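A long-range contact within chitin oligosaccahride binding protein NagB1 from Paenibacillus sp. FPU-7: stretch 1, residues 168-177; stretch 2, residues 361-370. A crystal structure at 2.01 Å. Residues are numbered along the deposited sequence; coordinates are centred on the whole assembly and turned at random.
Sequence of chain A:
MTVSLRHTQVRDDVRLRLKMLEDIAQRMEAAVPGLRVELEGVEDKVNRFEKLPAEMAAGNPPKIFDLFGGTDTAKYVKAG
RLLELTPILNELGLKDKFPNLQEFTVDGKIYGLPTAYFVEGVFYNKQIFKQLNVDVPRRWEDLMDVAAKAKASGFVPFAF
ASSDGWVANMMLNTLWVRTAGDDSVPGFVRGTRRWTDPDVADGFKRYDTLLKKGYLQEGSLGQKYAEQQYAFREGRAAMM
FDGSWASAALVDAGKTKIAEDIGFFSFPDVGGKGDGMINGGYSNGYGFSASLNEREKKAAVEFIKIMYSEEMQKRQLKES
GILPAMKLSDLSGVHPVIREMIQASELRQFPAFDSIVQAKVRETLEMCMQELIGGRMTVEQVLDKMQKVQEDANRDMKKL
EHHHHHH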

# COMPACT_ATOMS: atom_id res chain seq x y z
N ALA A 168 -1.15 1.75 10.90
CA ALA A 168 -0.08 2.10 11.83
C ALA A 168 1.27 1.55 11.37
O ALA A 168 2.32 2.12 11.69
CB ALA A 168 -0.42 1.57 13.23
N ASN A 169 1.25 0.47 10.58
CA ASN A 169 2.48 -0.16 10.14
C ASN A 169 3.14 0.55 8.97
O ASN A 169 4.29 0.22 8.64
CB ASN A 169 2.20 -1.63 9.79
CG ASN A 169 1.96 -2.45 11.02
OD1 ASN A 169 2.28 -2.01 12.13
ND2 ASN A 169 1.39 -3.63 10.86
N MET A 170 2.48 1.53 8.36
CA MET A 170 3.03 2.19 7.18
C MET A 170 4.27 2.98 7.60
O MET A 170 5.40 2.63 7.22
CB MET A 170 1.96 3.09 6.54
CG MET A 170 1.16 2.33 5.47
SD MET A 170 0.08 3.36 4.45
CE MET A 170 -1.01 4.16 5.62
N MET A 171 4.09 4.02 8.42
CA MET A 171 5.26 4.78 8.86
C MET A 171 6.24 3.91 9.64
O MET A 171 7.45 4.12 9.58
CB MET A 171 4.84 5.99 9.69
CG MET A 171 6.03 6.89 10.00
SD MET A 171 5.80 8.07 11.31
CE MET A 171 4.63 9.21 10.58
N LEU A 172 5.73 2.91 10.36
CA LEU A 172 6.60 2.02 11.10
C LEU A 172 7.54 1.29 10.16
O LEU A 172 8.71 1.08 10.49
CB LEU A 172 5.77 1.04 11.94
CG LEU A 172 6.45 -0.02 12.81
CD1 LEU A 172 7.22 0.63 14.00
CD2 LEU A 172 5.43 -1.03 13.32
N ASN A 173 7.05 0.92 8.98
CA ASN A 173 7.76 0.03 8.08
C ASN A 173 9.08 0.71 7.85
O ASN A 173 10.17 0.17 7.94
CB ASN A 173 7.31 0.01 6.58
CG ASN A 173 7.68 -1.30 5.96
OD1 ASN A 173 7.53 -2.23 6.71
ND2 ASN A 173 8.69 -1.29 4.93
N THR A 174 8.84 1.95 7.40
CA THR A 174 9.90 2.86 6.93
C THR A 174 10.81 3.29 8.07
O THR A 174 12.02 3.47 7.86
CB THR A 174 9.30 4.13 6.30
OG1 THR A 174 8.66 3.86 5.04
CG2 THR A 174 10.34 5.25 6.12
N LEU A 175 10.27 3.42 9.28
CA LEU A 175 11.14 3.80 10.39
C LEU A 175 12.13 2.70 10.72
O LEU A 175 13.32 2.97 10.86
CB LEU A 175 10.30 4.19 11.60
CG LEU A 175 9.98 5.69 11.62
CD1 LEU A 175 9.03 6.02 12.78
CD2 LEU A 175 11.28 6.48 11.75
N TRP A 176 11.68 1.43 10.84
CA TRP A 176 12.69 0.44 11.22
C TRP A 176 13.58 0.08 10.04
O TRP A 176 14.71 -0.38 10.25
CB TRP A 176 12.11 -0.88 11.82
CG TRP A 176 11.57 -1.94 10.82
CD1 TRP A 176 12.32 -2.79 10.08
CD2 TRP A 176 10.20 -2.38 10.66
NE1 TRP A 176 11.52 -3.64 9.36
CE2 TRP A 176 10.22 -3.42 9.69
CE3 TRP A 176 8.96 -1.97 11.18
CZ2 TRP A 176 9.05 -4.05 9.25
CZ3 TRP A 176 7.81 -2.59 10.73
CH2 TRP A 176 7.86 -3.63 9.77
N VAL A 177 13.12 0.28 8.80
CA VAL A 177 14.00 0.10 7.65
C VAL A 177 15.01 1.23 7.58
O VAL A 177 16.18 1.02 7.22
CB VAL A 177 13.20 -0.03 6.33
CG1 VAL A 177 14.13 0.11 5.10
CG2 VAL A 177 12.41 -1.36 6.29
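Stretch 2 361-370: VRETLEMCMQ

Stretch 2 is helical throughout, and it lies across the helix of stretch 1 nearly at right angles: their N-to-C directions differ by 103°, with the axes 10.5 Å apart at closest approach. The two stretches bury 306 Å² between them.

Val-361 stays out of reach. Arg-362, one turn before Glu-366, comes nearest stretch 1 through its backbone, its O 4.3 Å from Asn-169 ND2; its side chain turns to Glu-366: its NE makes a salt bridge to Glu-366 OE1 at 2.8 Å, and its NH2 donates a hydrogen bond to Glu-366 OE2 at 3.0 Å. Glu-363 points away and Thr-364 is out of reach. Leu-365 (t, p) points toward stretch 1, its CD1 3.9 Å from Leu-172 CD2 and its CD2 3.8 Å from Trp-176 CZ3, meeting the ring obliquely. The CA-to-CB bond of Glu-366 points sideways, and its CG is 3.5 Å from Asn-169 ND2; a water accepts from Asn-169 ND2 (2.7 Å) and donates to Glu-366 OE1 (2.9 Å), linking the helices without a direct hydrogen bond. Met-367 and Cys-368 make no contact. Met-369, all m, returns one turn after Leu-365: its SD lies 3.5 Å from Leu-172 CD2, and its CB 4.4 Å from Ala-168 CB.

The apolar side chains are spaced i, i+4 on both helices. Among them Asn-169 OD1, 3.5 Å from both Leu-365 CG and Met-369 CG, is buried with no partner in the model.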

# COMPACT_ATOMS: atom_id res chain seq x y z
N VAL A 361 2.54 -13.02 11.17
CA VAL A 361 3.48 -12.01 11.66
C VAL A 361 2.90 -10.62 11.45
O VAL A 361 2.94 -9.77 12.35
CB VAL A 361 4.84 -12.17 10.97
CG1 VAL A 361 5.75 -10.99 11.27
CG2 VAL A 361 5.49 -13.49 11.37
N ARG A 362 2.39 -10.36 10.24
CA ARG A 362 1.71 -9.10 9.94
C ARG A 362 0.57 -8.84 10.92
O ARG A 362 0.42 -7.73 11.44
CB ARG A 362 1.17 -9.13 8.51
CG ARG A 362 0.72 -7.77 7.97
CD ARG A 362 -0.61 -7.87 7.22
NE ARG A 362 -1.75 -7.97 8.12
CZ ARG A 362 -2.48 -9.07 8.28
NH1 ARG A 362 -2.19 -10.18 7.60
NH2 ARG A 362 -3.50 -9.06 9.11
N GLU A 363 -0.28 -9.85 11.14
CA GLU A 363 -1.41 -9.68 12.05
C GLU A 363 -0.94 -9.35 13.46
O GLU A 363 -1.51 -8.49 14.14
CB GLU A 363 -2.26 -10.96 12.06
CG GLU A 363 -3.47 -10.85 12.97
CD GLU A 363 -4.26 -12.15 13.09
OE1 GLU A 363 -3.77 -13.10 13.73
OE2 GLU A 363 -5.39 -12.20 12.55
N THR A 364 0.13 -10.01 13.91
CA THR A 364 0.66 -9.77 15.25
C THR A 364 1.25 -8.37 15.37
O THR A 364 1.07 -7.70 16.39
CB THR A 364 1.70 -10.85 15.55
OG1 THR A 364 1.06 -12.13 15.41
CG2 THR A 364 2.32 -10.67 16.95
N LEU A 365 1.94 -7.90 14.33
CA LEU A 365 2.47 -6.55 14.37
C LEU A 365 1.34 -5.53 14.48
O LEU A 365 1.44 -4.58 15.26
CB LEU A 365 3.32 -6.26 13.13
CG LEU A 365 3.97 -4.89 13.14
CD1 LEU A 365 4.89 -4.77 14.39
CD2 LEU A 365 4.76 -4.63 11.86
N GLU A 366 0.25 -5.74 13.72
CA GLU A 366 -0.92 -4.86 13.83
C GLU A 366 -1.44 -4.79 15.26
O GLU A 366 -1.59 -3.71 15.83
CB GLU A 366 -2.03 -5.35 12.89
CG GLU A 366 -1.84 -4.94 11.46
CD GLU A 366 -2.68 -5.76 10.50
OE1 GLU A 366 -2.57 -5.51 9.28
OE2 GLU A 366 -3.43 -6.64 10.94
N MET A 367 -1.69 -5.95 15.85
CA MET A 367 -2.26 -5.96 17.19
C MET A 367 -1.28 -5.39 18.21
O MET A 367 -1.69 -4.66 19.11
CB MET A 367 -2.68 -7.38 17.57
CG MET A 367 -3.51 -8.08 16.49
SD MET A 367 -4.10 -9.73 16.94
CE MET A 367 -2.66 -10.75 16.60
N CYS A 368 0.01 -5.71 18.07
CA CYS A 368 1.02 -5.18 18.98
C CYS A 368 1.11 -3.67 18.89
O CYS A 368 1.26 -2.99 19.91
CB CYS A 368 2.37 -5.82 18.70
SG CYS A 368 2.51 -7.45 19.43
N MET A 369 1.03 -3.11 17.68
CA MET A 369 1.13 -1.66 17.55
C MET A 369 -0.08 -0.93 18.10
O MET A 369 0.06 0.17 18.65
CB MET A 369 1.37 -1.27 16.09
CG MET A 369 2.73 -1.71 15.56
SD MET A 369 4.14 -1.20 16.59
CE MET A 369 4.18 0.56 16.25
N GLN A 370 -1.27 -1.52 18.01
CA GLN A 370 -2.41 -0.89 18.65
C GLN A 370 -2.27 -0.88 20.16
O GLN A 370 -2.64 0.10 20.82
CB GLN A 370 -3.70 -1.57 18.22
CG GLN A 370 -4.06 -1.17 16.80
CD GLN A 370 -5.13 -2.04 16.22
OE1 GLN A 370 -5.30 -3.18 16.64
NE2 GLN A 370 -5.86 -1.52 15.25
O HOH W 1 0.07 -4.47 8.66